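Local structure of manganese-containing pseudocatalase (Thermus thermophilus, 2V8T) at residues K54-Y59 with G142-D147; A64-E69 with A189-K194; H150-E155 with T205-I210; L181-G186 with I213-I218. The protein probably breaks hydrogen peroxide down to water and oxygen at a two-manganese centre, as manganese catalases of the ferritin clan do. All blocks are in the same frame, centred on the assembly; numbering follows the deposited sequence.

Contact 1 of 4, residues K54-Y59 with G142-D147; sequences KALKPY and GNLILD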
loop_
_atom_site.group_PDB
_atom_site.type_symbol
_atom_site.label_atom_id
_atom_site.label_comp_id
_atom_site.label_asym_id
_atom_site.label_seq_id
_atom_site.Cartn_x
_atom_site.Cartn_y
_atom_site.Cartn_z
ATOM N N LYS A 54 -25.325 -2.551 -26.902
ATOM C CA LYS A 54 -26.619 -2.792 -27.563
ATOM C C LYS A 54 -26.912 -4.315 -27.691
ATOM O O LYS A 54 -27.997 -4.772 -27.322
ATOM C CB LYS A 54 -26.687 -2.120 -28.911
ATOM C CG LYS A 54 -28.035 -2.454 -29.612
ATOM C CD LYS A 54 -28.256 -1.720 -30.866
ATOM C CE LYS A 54 -29.627 -2.017 -31.437
ATOM N NZ LYS A 54 -29.914 -1.282 -32.660
ATOM N N ALA A 55 -25.947 -5.095 -28.166
ATOM C CA ALA A 55 -26.213 -6.533 -28.418
ATOM C C ALA A 55 -26.537 -7.294 -27.136
ATOM O O ALA A 55 -27.214 -8.313 -27.178
ATOM C CB ALA A 55 -25.023 -7.158 -29.126
ATOM N N LEU A 56 -25.987 -6.818 -26.006
ATOM C CA LEU A 56 -26.226 -7.423 -24.704
ATOM C C LEU A 56 -26.949 -6.418 -23.778
ATOM O O LEU A 56 -26.754 -6.411 -22.554
ATOM C CB LEU A 56 -24.925 -7.935 -24.074
ATOM C CG LEU A 56 -24.281 -9.083 -24.857
ATOM C CD1 LEU A 56 -22.831 -9.266 -24.439
ATOM C CD2 LEU A 56 -25.082 -10.379 -24.672
ATOM N N LYS A 57 -27.790 -5.587 -24.372
ATOM C CA LYS A 57 -28.425 -4.489 -23.642
ATOM C C LYS A 57 -29.101 -4.850 -22.345
ATOM O O LYS A 57 -28.962 -4.080 -21.389
ATOM C CB LYS A 57 -29.383 -3.710 -24.565
ATOM C CG LYS A 57 -29.978 -2.478 -23.913
ATOM C CD LYS A 57 -30.763 -1.659 -24.904
ATOM C CE LYS A 57 -31.282 -0.363 -24.348
ATOM N NZ LYS A 57 -32.100 -0.556 -23.133
ATOM N N PRO A 58 -29.853 -5.946 -22.231
ATOM C CA PRO A 58 -30.506 -6.155 -20.951
ATOM C C PRO A 58 -29.503 -6.253 -19.797
ATOM O O PRO A 58 -29.769 -5.780 -18.662
ATOM C CB PRO A 58 -31.240 -7.493 -21.193
ATOM C CG PRO A 58 -31.505 -7.493 -22.721
ATOM C CD PRO A 58 -30.240 -6.924 -23.255
ATOM N N TYR A 59 -28.360 -6.855 -20.069
ATOM C CA TYR A 59 -27.309 -7.031 -19.051
ATOM C C TYR A 59 -26.575 -5.740 -18.792
ATOM O O TYR A 59 -26.221 -5.431 -17.633
ATOM C CB TYR A 59 -26.332 -8.136 -19.532
ATOM C CG TYR A 59 -27.053 -9.421 -19.845
ATOM C CD1 TYR A 59 -27.452 -10.275 -18.849
ATOM C CD2 TYR A 59 -27.388 -9.738 -21.159
ATOM C CE1 TYR A 59 -28.190 -11.407 -19.157
ATOM C CE2 TYR A 59 -28.133 -10.863 -21.471
ATOM C CZ TYR A 59 -28.524 -11.714 -20.453
ATOM O OH TYR A 59 -29.232 -12.837 -20.785
ATOM N N GLY A 142 -13.959 -7.591 -18.504
ATOM C CA GLY A 142 -14.542 -7.551 -19.839
ATOM C C GLY A 142 -15.340 -8.780 -20.235
ATOM O O GLY A 142 -16.033 -8.698 -21.260
ATOM N N ASN A 143 -15.241 -9.875 -19.501
ATOM C CA ASN A 143 -15.987 -11.089 -19.814
ATOM C C ASN A 143 -17.278 -11.065 -19.006
ATOM O O ASN A 143 -17.250 -11.005 -17.768
ATOM C CB ASN A 143 -15.166 -12.334 -19.474
ATOM C CG ASN A 143 -15.869 -13.636 -19.788
ATOM O OD1 ASN A 143 -16.656 -14.155 -18.986
ATOM N ND2 ASN A 143 -15.629 -14.156 -20.988
ATOM N N LEU A 144 -18.421 -11.042 -19.699
ATOM C CA LEU A 144 -19.693 -10.814 -19.015
ATOM C C LEU A 144 -19.993 -11.841 -17.938
ATOM O O LEU A 144 -20.379 -11.476 -16.824
ATOM C CB LEU A 144 -20.830 -10.738 -20.072
ATOM C CG LEU A 144 -22.206 -10.525 -19.471
ATOM C CD1 LEU A 144 -22.286 -9.261 -18.642
ATOM C CD2 LEU A 144 -23.239 -10.504 -20.604
ATOM N N ILE A 145 -19.883 -13.132 -18.281
ATOM C CA ILE A 145 -20.255 -14.148 -17.304
ATOM C C ILE A 145 -19.307 -14.114 -16.080
ATOM O O ILE A 145 -19.756 -14.238 -14.947
ATOM C CB ILE A 145 -20.336 -15.532 -17.957
ATOM C CG1 ILE A 145 -21.580 -15.566 -18.879
ATOM C CG2 ILE A 145 -20.394 -16.633 -16.900
ATOM C CD1 ILE A 145 -21.582 -16.741 -19.832
ATOM N N LEU A 146 -18.010 -13.969 -16.335
ATOM C CA LEU A 146 -17.028 -13.899 -15.227
ATOM C C LEU A 146 -17.347 -12.705 -14.311
ATOM O O LEU A 146 -17.320 -12.833 -13.085
ATOM C CB LEU A 146 -15.646 -13.836 -15.820
ATOM C CG LEU A 146 -14.477 -13.863 -14.797
ATOM C CD1 LEU A 146 -14.442 -15.119 -13.978
ATOM C CD2 LEU A 146 -13.177 -13.667 -15.566
ATOM N N ASP A 147 -17.634 -11.556 -14.909
ATOM C CA ASP A 147 -17.983 -10.374 -14.132
ATOM C C ASP A 147 -19.271 -10.598 -13.317
ATOM O O ASP A 147 -19.348 -10.206 -12.158
ATOM C CB ASP A 147 -18.169 -9.154 -15.018
ATOM C CG ASP A 147 -16.835 -8.511 -15.528
ATOM O OD1 ASP A 147 -15.746 -8.901 -15.113
ATOM O OD2 ASP A 147 -17.038 -7.572 -16.331
#
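Tyr59 and Leu144 stand where the two backbones come nearest, their CA atoms 8.5 Å apart, so side chains alone bridge the gap. Lys54-Lys57 forms a type I beta turn, and Leu56 takes the N-cap position of helix 57-85. Helix 144-166 likewise begins within 142-147: Asn143 is its N-cap, and OD1 of Asn143 accepts the amide of Leu146 at 3.0 Å, with the donor nitrogen in the carbonyl plane and a fairly straight N-H...O angle of 163°. The contact thus joins the first turns of two long helices.

Leu144 does the reaching. Its CG lies anti to the backbone N (chi1 179°), which swings the branched end toward the other helix start, where CD2 meets both residues. That methyl sits 4.0 Å from CG of Tyr59 and equally near Tyr59 CB, touching the root of the aromatic side chain at an oblique angle while the two side chains cross almost perpendicularly. The same methyl also meets CD1 of Leu56 at 4.1 Å, the two leucines sliding past each other in opposite directions. A branched leucine suits this place because one methyl can serve two neighbours. Leu199 of helix 172-200 also packs on Leu144.

No hydrogen bond or charge crosses between the segments. Their cohesion is therefore apolar burial around one leucine methyl, while the Asn143 amide and the Tyr59 hydroxyl find their partners elsewhere: the helix start and, through ND2, Phe281 O and Glu284 OE1 of a second subunit for the first, Ser198 for the second.

Contact 2 of 4, residues A64-E69 with A189-K194; sequences ANIATE and AAAYGK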
loop_
_atom_site.group_PDB
_atom_site.type_symbol
_atom_site.label_atom_id
_atom_site.label_comp_id
_atom_site.label_asym_id
_atom_site.label_seq_id
_atom_site.Cartn_x
_atom_site.Cartn_y
_atom_site.Cartn_z
ATOM N N ALA A 64 -25.377 -1.019 -15.364
ATOM C CA ALA A 64 -25.322 0.418 -15.359
ATOM C C ALA A 64 -26.271 1.006 -14.310
ATOM O O ALA A 64 -25.963 2.015 -13.655
ATOM C CB ALA A 64 -25.623 0.981 -16.739
ATOM N N ASN A 65 -27.458 0.418 -14.194
ATOM C CA ASN A 65 -28.463 0.911 -13.272
ATOM C C ASN A 65 -28.125 0.582 -11.810
ATOM O O ASN A 65 -28.274 1.425 -10.934
ATOM C CB ASN A 65 -29.825 0.340 -13.638
ATOM C CG ASN A 65 -30.909 0.914 -12.787
ATOM O OD1 ASN A 65 -31.207 2.116 -12.865
ATOM N ND2 ASN A 65 -31.506 0.093 -11.946
ATOM N N ILE A 66 -27.677 -0.652 -11.545
ATOM C CA ILE A 66 -27.299 -0.993 -10.175
ATOM C C ILE A 66 -26.110 -0.134 -9.740
ATOM O O ILE A 66 -26.075 0.329 -8.595
ATOM C CB ILE A 66 -27.105 -2.494 -9.982
ATOM C CG1 ILE A 66 -28.430 -3.219 -10.180
ATOM C CG2 ILE A 66 -26.533 -2.786 -8.587
ATOM C CD1 ILE A 66 -28.316 -4.752 -10.136
ATOM N N ALA A 67 -25.156 0.149 -10.644
ATOM C CA ALA A 67 -24.069 1.051 -10.295
ATOM C C ALA A 67 -24.629 2.375 -9.751
ATOM O O ALA A 67 -24.119 2.955 -8.791
ATOM C CB ALA A 67 -23.201 1.340 -11.507
ATOM N N THR A 68 -25.651 2.907 -10.444
ATOM C CA THR A 68 -26.239 4.182 -10.038
ATOM C C THR A 68 -26.857 4.089 -8.650
ATOM O O THR A 68 -26.736 4.992 -7.836
ATOM C CB THR A 68 -27.254 4.650 -11.081
ATOM O OG1 THR A 68 -26.634 4.606 -12.356
ATOM C CG2 THR A 68 -27.719 6.063 -10.796
ATOM N N GLU A 69 -27.575 2.977 -8.376
ATOM C CA GLU A 69 -28.127 2.802 -7.044
ATOM C C GLU A 69 -26.998 2.824 -5.980
ATOM O O GLU A 69 -27.160 3.399 -4.899
ATOM C CB GLU A 69 -28.934 1.495 -6.915
ATOM C CG GLU A 69 -29.520 1.413 -5.519
ATOM C CD GLU A 69 -30.494 0.288 -5.223
ATOM O OE1 GLU A 69 -30.810 -0.538 -6.119
ATOM O OE2 GLU A 69 -30.916 0.230 -4.030
ATOM N N ALA A 189 -28.221 -9.311 -5.466
ATOM C CA ALA A 189 -27.796 -10.700 -5.616
ATOM C C ALA A 189 -28.786 -11.488 -6.447
ATOM O O ALA A 189 -28.424 -12.290 -7.313
ATOM C CB ALA A 189 -27.598 -11.364 -4.259
ATOM N N ALA A 190 -30.083 -11.275 -6.185
ATOM C CA ALA A 190 -31.113 -11.963 -6.978
ATOM C C ALA A 190 -31.022 -11.565 -8.448
ATOM O O ALA A 190 -31.215 -12.412 -9.331
ATOM C CB ALA A 190 -32.508 -11.628 -6.405
ATOM N N ALA A 191 -30.780 -10.279 -8.728
ATOM C CA ALA A 191 -30.746 -9.800 -10.088
ATOM C C ALA A 191 -29.544 -10.397 -10.835
ATOM O O ALA A 191 -29.667 -10.861 -11.969
ATOM C CB ALA A 191 -30.699 -8.269 -10.128
ATOM N N TYR A 192 -28.366 -10.374 -10.201
ATOM C CA TYR A 192 -27.208 -10.997 -10.832
ATOM C C TYR A 192 -27.378 -12.506 -10.967
ATOM O O TYR A 192 -26.943 -13.105 -11.960
ATOM C CB TYR A 192 -25.920 -10.640 -10.077
ATOM C CG TYR A 192 -25.572 -9.162 -10.163
ATOM C CD1 TYR A 192 -25.645 -8.462 -11.358
ATOM C CD2 TYR A 192 -25.170 -8.453 -9.033
ATOM C CE1 TYR A 192 -25.285 -7.121 -11.430
ATOM C CE2 TYR A 192 -24.825 -7.112 -9.100
ATOM C CZ TYR A 192 -24.872 -6.442 -10.309
ATOM O OH TYR A 192 -24.559 -5.117 -10.447
ATOM N N GLY A 193 -28.053 -13.121 -9.989
ATOM C CA GLY A 193 -28.332 -14.535 -10.101
ATOM C C GLY A 193 -29.271 -14.850 -11.280
ATOM O O GLY A 193 -29.044 -15.815 -12.021
ATOM N N LYS A 194 -30.315 -14.033 -11.442
ATOM C CA LYS A 194 -31.210 -14.181 -12.606
ATOM C C LYS A 194 -30.472 -13.945 -13.906
ATOM O O LYS A 194 -30.716 -14.646 -14.900
ATOM C CB LYS A 194 -32.414 -13.223 -12.447
ATOM C CG LYS A 194 -33.408 -13.675 -11.391
ATOM C CD LYS A 194 -34.493 -12.614 -11.142
ATOM C CE LYS A 194 -35.454 -12.963 -10.027
ATOM N NZ LYS A 194 -36.371 -14.076 -10.440
#
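Ile66 of helix 57-85 and Tyr192 of helix 172-200 meet inside the helical bundle that carries the manganese pair. The isoleucine projects toward the opposing helix, with CG1 anti to its carbonyl carbon (chi1 -65°), and the tyrosine comes from the opposite direction. Ile66 CD1 lies 3.8 Å from Tyr192 CZ, at a slant to the ring, and Ile66 CG2 approaches Tyr192 OH to 3.6 Å. Beside them CD1 of Ile66 reaches the CB of Ala191 at 4.2 Å; alanine is small enough to let the isoleucine come in over its helix.

In this ferritin-like bundle the same two helices supply metal ligands next to the contact, Glu70 from one and His188 from the other, and the side chain of Ile66 is about 5 Å from a manganese ion. The Tyr192 hydroxyl is buried here with no hydrogen-bond partner in the model, so the residue acts mainly through its ring, which also meets Tyr43 edge-to-face. Replacing Tyr192 by alanine removes the ring against Ile66 CD1 and the oxygen against CG2, and is likely to open a gap beside Tyr43. Glu69 is a second-shell residue: its OE1 hydrogen-bonds to NE2 of the ligand His188, and its OE2 pairs with Arg184.

Contact 3 of 4, residues H150-E155 with T205-I210; sequences HNFFLE and TKMLPI. With MN (manganese (II) ion), chain D.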
loop_
_atom_site.group_PDB
_atom_site.type_symbol
_atom_site.label_atom_id
_atom_site.label_comp_id
_atom_site.label_asym_id
_atom_site.label_seq_id
_atom_site.Cartn_x
_atom_site.Cartn_y
_atom_site.Cartn_z
ATOM N N HIS A 150 -18.571 -12.851 -10.405
ATOM C CA HIS A 150 -17.940 -12.036 -9.393
ATOM C C HIS A 150 -18.964 -11.177 -8.652
ATOM O O HIS A 150 -18.893 -11.062 -7.423
ATOM C CB HIS A 150 -16.915 -11.091 -10.096
ATOM C CG HIS A 150 -16.391 -10.039 -9.186
ATOM N ND1 HIS A 150 -17.025 -8.816 -9.049
ATOM C CD2 HIS A 150 -15.386 -10.010 -8.285
ATOM C CE1 HIS A 150 -16.376 -8.120 -8.100
ATOM N NE2 HIS A 150 -15.369 -8.811 -7.617
ATOM N N ASN A 151 -19.876 -10.545 -9.385
ATOM C CA ASN A 151 -20.814 -9.608 -8.761
ATOM C C ASN A 151 -21.808 -10.312 -7.831
ATOM O O ASN A 151 -22.186 -9.776 -6.791
ATOM C CB ASN A 151 -21.587 -8.849 -9.808
ATOM C CG ASN A 151 -20.682 -7.930 -10.649
ATOM O OD1 ASN A 151 -19.517 -7.686 -10.307
ATOM N ND2 ASN A 151 -21.255 -7.399 -11.730
ATOM N N PHE A 152 -22.216 -11.515 -8.211
ATOM C CA PHE A 152 -23.087 -12.324 -7.326
ATOM C C PHE A 152 -22.367 -12.584 -6.005
ATOM O O PHE A 152 -22.901 -12.370 -4.920
ATOM C CB PHE A 152 -23.447 -13.611 -8.076
ATOM C CG PHE A 152 -24.353 -14.526 -7.286
ATOM C CD1 PHE A 152 -25.725 -14.365 -7.296
ATOM C CD2 PHE A 152 -23.822 -15.550 -6.523
ATOM C CE1 PHE A 152 -26.557 -15.212 -6.579
ATOM C CE2 PHE A 152 -24.648 -16.403 -5.797
ATOM C CZ PHE A 152 -26.008 -16.236 -5.850
ATOM N N PHE A 153 -21.106 -13.065 -6.124
ATOM C CA PHE A 153 -20.259 -13.258 -4.926
ATOM C C PHE A 153 -20.118 -11.961 -4.127
ATOM O O PHE A 153 -20.250 -11.948 -2.910
ATOM C CB PHE A 153 -18.897 -13.802 -5.354
ATOM C CG PHE A 153 -17.890 -13.718 -4.250
ATOM C CD1 PHE A 153 -17.985 -14.545 -3.125
ATOM C CD2 PHE A 153 -16.900 -12.763 -4.261
ATOM C CE1 PHE A 153 -17.134 -14.379 -2.046
ATOM C CE2 PHE A 153 -16.016 -12.657 -3.169
ATOM C CZ PHE A 153 -16.175 -13.473 -2.053
ATOM N N LEU A 154 -19.824 -10.850 -4.830
ATOM C CA LEU A 154 -19.576 -9.578 -4.156
ATOM C C LEU A 154 -20.781 -9.206 -3.307
ATOM O O LEU A 154 -20.642 -8.734 -2.174
ATOM C CB LEU A 154 -19.333 -8.442 -5.130
ATOM C CG LEU A 154 -18.306 -7.350 -4.883
ATOM C CD1 LEU A 154 -18.589 -6.167 -5.888
ATOM C CD2 LEU A 154 -18.040 -7.032 -3.421
ATOM N N GLU A 155 -22.003 -9.337 -3.845
ATOM C CA GLU A 155 -23.161 -8.979 -3.089
ATOM C C GLU A 155 -23.348 -9.817 -1.848
ATOM O O GLU A 155 -23.744 -9.301 -0.798
ATOM C CB GLU A 155 -24.449 -8.992 -3.953
ATOM C CG GLU A 155 -24.485 -7.876 -4.982
ATOM C CD GLU A 155 -24.765 -6.480 -4.445
ATOM O OE1 GLU A 155 -25.431 -6.313 -3.401
ATOM O OE2 GLU A 155 -24.435 -5.476 -5.156
ATOM N N THR A 205 -29.976 -18.401 -8.167
ATOM C CA THR A 205 -30.789 -17.904 -7.082
ATOM C C THR A 205 -31.156 -18.987 -6.085
ATOM O O THR A 205 -31.508 -18.652 -4.930
ATOM C CB THR A 205 -32.067 -17.196 -7.566
ATOM O OG1 THR A 205 -32.901 -18.087 -8.283
ATOM C CG2 THR A 205 -31.754 -15.938 -8.376
ATOM N N LYS A 206 -31.087 -20.266 -6.457
ATOM C CA LYS A 206 -31.379 -21.319 -5.540
ATOM C C LYS A 206 -30.326 -21.474 -4.425
ATOM O O LYS A 206 -30.581 -22.100 -3.409
ATOM C CB LYS A 206 -31.481 -22.667 -6.296
ATOM C CG LYS A 206 -31.584 -23.972 -5.488
ATOM C CD LYS A 206 -31.678 -25.178 -6.390
ATOM C CE LYS A 206 -31.527 -26.454 -5.577
ATOM N NZ LYS A 206 -31.694 -27.544 -6.613
ATOM N N MET A 207 -29.167 -20.867 -4.618
ATOM C CA MET A 207 -28.136 -20.854 -3.587
ATOM C C MET A 207 -28.448 -19.879 -2.470
ATOM O O MET A 207 -27.857 -19.943 -1.404
ATOM C CB MET A 207 -26.680 -20.367 -4.260
ATOM C CG MET A 207 -25.523 -20.976 -3.555
ATOM S SD MET A 207 -24.072 -20.503 -4.352
ATOM C CE MET A 207 -24.091 -21.640 -5.702
ATOM N N LEU A 208 -29.339 -18.919 -2.717
ATOM C CA LEU A 208 -29.619 -17.867 -1.754
ATOM C C LEU A 208 -30.547 -18.403 -0.657
ATOM O O LEU A 208 -31.403 -19.263 -0.933
ATOM C CB LEU A 208 -30.256 -16.665 -2.453
ATOM C CG LEU A 208 -29.362 -16.018 -3.523
ATOM C CD1 LEU A 208 -30.129 -14.979 -4.344
ATOM C CD2 LEU A 208 -28.102 -15.383 -2.915
ATOM N N PRO A 209 -30.471 -17.869 0.559
ATOM C CA PRO A 209 -29.540 -16.813 0.982
ATOM C C PRO A 209 -28.153 -17.414 1.349
ATOM O O PRO A 209 -28.028 -18.565 1.754
ATOM C CB PRO A 209 -30.230 -16.230 2.205
ATOM C CG PRO A 209 -30.932 -17.429 2.830
ATOM C CD PRO A 209 -31.423 -18.210 1.634
ATOM N N ILE A 210 -27.168 -16.536 1.261
ATOM C CA ILE A 210 -25.820 -16.740 1.773
ATOM C C ILE A 210 -25.502 -15.545 2.680
ATOM O O ILE A 210 -25.667 -14.411 2.242
ATOM C CB ILE A 210 -24.787 -16.809 0.644
ATOM C CG1 ILE A 210 -25.074 -17.985 -0.283
ATOM C CG2 ILE A 210 -23.381 -16.890 1.216
ATOM C CD1 ILE A 210 -24.310 -17.905 -1.616
HETATM MN MN MN D . -25.488 -3.950 -3.960
HETATM O O HOH W 1 -24.054 -2.854 -2.736
#
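Phe152 and Leu208 make the tight part of this contact: Phe152 CZ lies 3.7 Å from Leu208 CD2, and CE1 of Phe152 is 4.0 Å from the same methyl. The phenylalanine stretches away from helix 144-166 with CG anti to the backbone N (chi1 -179°), carrying the far end of its ring into the 205-210 loop, and the two side chains slide past each other in opposite directions. A long, flat side chain suits the task, since the nearest CA atoms, those of Phe152 and Thr205, are 9.5 Å apart.

Around this point the packing slackens. Met207 SD stands at the edge of the ring, near its plane, 4.4 Å from Phe152 CE2, and Ile210 CD1 comes obliquely to 4.5 Å from that same carbon. Toward solvent the loop is looser still: Thr205 is partly exposed and directs its side chain away from the helix, and Lys206 is exposed. The peptide before Pro209 is cis, and beyond it Ile210 points back toward the helix, where its carbonyl accepts from Arg159.

Three residues on from Phe152, Glu155 serves the metal. Its chain bends at chi2 (-74°), and both oxygens chelate one manganese, OE1 at 2.4 Å and OE2 at 2.2 Å, with a water among the other ligands. Glu70 and His188 bind this ion too, and Tyr43 OH hydrogen-bonds to OE2 of Glu155. One helix thus packs a loop on one side and gives a carboxylate ligand on another, the arrangement of a ferritin-like bundle built round a dinuclear metal site.

Contact 4 of 4, residues L181-G186 with I213-I218; sequences LLVRGG and IDNSKI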
loop_
_atom_site.group_PDB
_atom_site.type_symbol
_atom_site.label_atom_id
_atom_site.label_comp_id
_atom_site.label_asym_id
_atom_site.label_seq_id
_atom_site.Cartn_x
_atom_site.Cartn_y
_atom_site.Cartn_z
ATOM N N LEU A 181 -30.162 -1.901 3.592
ATOM C CA LEU A 181 -29.191 -2.370 2.608
ATOM C C LEU A 181 -29.077 -3.885 2.543
ATOM O O LEU A 181 -28.649 -4.411 1.509
ATOM C CB LEU A 181 -27.862 -1.675 2.799
ATOM C CG LEU A 181 -27.891 -0.149 2.549
ATOM C CD1 LEU A 181 -26.479 0.427 2.595
ATOM C CD2 LEU A 181 -28.566 0.216 1.212
ATOM N N LEU A 182 -29.483 -4.599 3.591
ATOM C CA LEU A 182 -29.626 -6.067 3.465
ATOM C C LEU A 182 -30.701 -6.385 2.434
ATOM O O LEU A 182 -30.569 -7.316 1.620
ATOM C CB LEU A 182 -29.995 -6.688 4.801
ATOM C CG LEU A 182 -28.867 -6.751 5.823
ATOM C CD1 LEU A 182 -29.429 -7.151 7.175
ATOM C CD2 LEU A 182 -27.750 -7.704 5.362
ATOM N N VAL A 183 -31.810 -5.637 2.460
ATOM C CA VAL A 183 -32.882 -5.869 1.492
ATOM C C VAL A 183 -32.423 -5.490 0.084
ATOM O O VAL A 183 -32.621 -6.243 -0.877
ATOM C CB VAL A 183 -34.162 -5.147 1.944
ATOM C CG1 VAL A 183 -35.232 -5.275 0.835
ATOM C CG2 VAL A 183 -34.633 -5.745 3.258
ATOM N N ARG A 184 -31.773 -4.317 -0.059
ATOM C CA ARG A 184 -31.294 -3.922 -1.385
ATOM C C ARG A 184 -30.247 -4.891 -1.917
ATOM O O ARG A 184 -30.237 -5.224 -3.107
ATOM C CB ARG A 184 -30.738 -2.502 -1.361
ATOM C CG ARG A 184 -31.744 -1.435 -0.905
ATOM C CD ARG A 184 -33.086 -1.527 -1.598
ATOM N NE ARG A 184 -32.915 -1.431 -3.046
ATOM C CZ ARG A 184 -33.757 -1.928 -3.938
ATOM N NH1 ARG A 184 -34.885 -2.524 -3.579
ATOM N NH2 ARG A 184 -33.452 -1.818 -5.231
ATOM N N GLY A 185 -29.362 -5.386 -1.025
ATOM C CA GLY A 185 -28.349 -6.341 -1.479
ATOM C C GLY A 185 -28.954 -7.651 -1.854
ATOM O O GLY A 185 -28.449 -8.367 -2.728
ATOM N N GLY A 186 -30.076 -8.025 -1.220
ATOM C CA GLY A 186 -30.811 -9.187 -1.653
ATOM C C GLY A 186 -31.342 -9.026 -3.051
ATOM O O GLY A 186 -31.306 -9.980 -3.867
ATOM N N ILE A 213 -29.179 -17.582 6.460
ATOM C CA ILE A 213 -29.975 -16.867 7.446
ATOM C C ILE A 213 -30.858 -15.948 6.623
ATOM O O ILE A 213 -30.403 -15.317 5.654
ATOM C CB ILE A 213 -29.130 -16.069 8.454
ATOM C CG1 ILE A 213 -30.036 -15.419 9.492
ATOM C CG2 ILE A 213 -28.137 -15.078 7.774
ATOM C CD1 ILE A 213 -29.292 -14.713 10.634
ATOM N N ASP A 214 -32.142 -15.903 6.962
ATOM C CA ASP A 214 -33.091 -15.078 6.239
ATOM C C ASP A 214 -33.043 -13.616 6.752
ATOM O O ASP A 214 -32.957 -13.383 7.956
ATOM C CB ASP A 214 -34.498 -15.629 6.331
ATOM C CG ASP A 214 -34.600 -16.983 5.728
ATOM O OD1 ASP A 214 -33.947 -17.300 4.725
ATOM O OD2 ASP A 214 -35.449 -17.736 6.258
ATOM N N ASN A 215 -33.207 -12.698 5.825
ATOM C CA ASN A 215 -33.353 -11.298 6.200
ATOM C C ASN A 215 -34.512 -11.089 7.175
ATOM O O ASN A 215 -34.480 -10.133 7.967
ATOM C CB ASN A 215 -33.543 -10.405 4.982
ATOM C CG ASN A 215 -32.229 -10.101 4.232
ATOM O OD1 ASN A 215 -31.137 -10.249 4.733
ATOM N ND2 ASN A 215 -32.409 -9.527 3.076
ATOM N N SER A 216 -35.514 -11.965 7.158
ATOM C CA SER A 216 -36.627 -11.853 8.103
ATOM C C SER A 216 -36.199 -11.951 9.568
ATOM O O SER A 216 -36.983 -11.542 10.449
ATOM C CB SER A 216 -37.687 -12.927 7.779
ATOM O OG SER A 216 -37.155 -14.206 7.975
ATOM N N LYS A 217 -35.000 -12.472 9.852
ATOM C CA LYS A 217 -34.498 -12.557 11.218
ATOM C C LYS A 217 -33.875 -11.257 11.706
ATOM O O LYS A 217 -33.496 -11.153 12.885
ATOM C CB LYS A 217 -33.454 -13.670 11.320
ATOM C CG LYS A 217 -34.000 -15.019 10.971
ATOM C CD LYS A 217 -35.256 -15.421 11.732
ATOM C CE LYS A 217 -35.941 -16.680 11.133
ATOM N NZ LYS A 217 -37.249 -16.979 11.807
ATOM N N ILE A 218 -33.777 -10.261 10.831
ATOM C CA ILE A 218 -33.213 -8.980 11.183
ATOM C C ILE A 218 -34.427 -8.006 11.200
ATOM O O ILE A 218 -34.997 -7.735 10.153
ATOM C CB ILE A 218 -32.198 -8.533 10.119
ATOM C CG1 ILE A 218 -31.080 -9.590 9.939
ATOM C CG2 ILE A 218 -31.663 -7.142 10.490
ATOM C CD1 ILE A 218 -30.309 -9.918 11.223
#
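Asn215 and Leu182 face each other with matching first torsions, CG anti to the carbonyl carbon in both. In Asn215 (chi1 -79°) this carries the amide to CB and O of Leu182; in Leu182 (chi1 -74°) it sends the methyl end to Ile218. Asn215 ND2 donates to Leu182 O at 3.2 Å, a weak bond with an N-H...O angle of 146°, and Asn215 OD1 sits 3.7 Å from Leu182 CB. That carbonyl already accepts the helical bond from Gly186 N at 3.0 Å, so the amide is its second donor.

Ile218 holds the other end. Its CG1 and CG2 branches both present themselves to Leu182 CD1 from the same side, each 4.0 Å from that methyl, and the two side chains cross at about a right angle. A beta-branched residue suits this place because it offers two carbons to one methyl. Across the short 3-10 segment 215-217, Ile218 N bonds back to Asn215 O at 3.0 Å, and Ile218 is the N-cap of helix 219-226.

The stronger polar partner of Asn215 is Arg159 of helix 144-166, whose NH2 donates to OD1 and also to Ile213 O. A leucine in place of Asn215 would probably hold the Arg159 guanidinium less firmly and leave Leu182 O without its second donor.

The amide therefore works from both ends, its oxygen tied to Arg159 and its nitrogen more weakly to helix 172-200, with the leucine-isoleucine packing beside this polar link.

In the fold
All four contacts are largely buried, yet they differ in depth and chemistry. Contact 1 lies farthest from the chain centre, its own centre about 25 Å away, at the helix starts; contacts 2 and 4 are nearest, at about 14 Å. Contacts 1 and 2 share helix 57-85 and both touch the second subunit; contacts 1 and 3 share helix 144-166, and contacts 2 and 4 helix 172-200. Contacts 2 and 4 are joined by a salt bridge, Glu69 OE2 to Arg184 NE at 2.8 Å. The first three are apolar across their segments; contact 4 alone adds a hydrogen bond, and that a weak one. Contacts 3 and 4 fasten one connecting loop to two successive helices, whereas contact 2 joins helix to helix beside the metals.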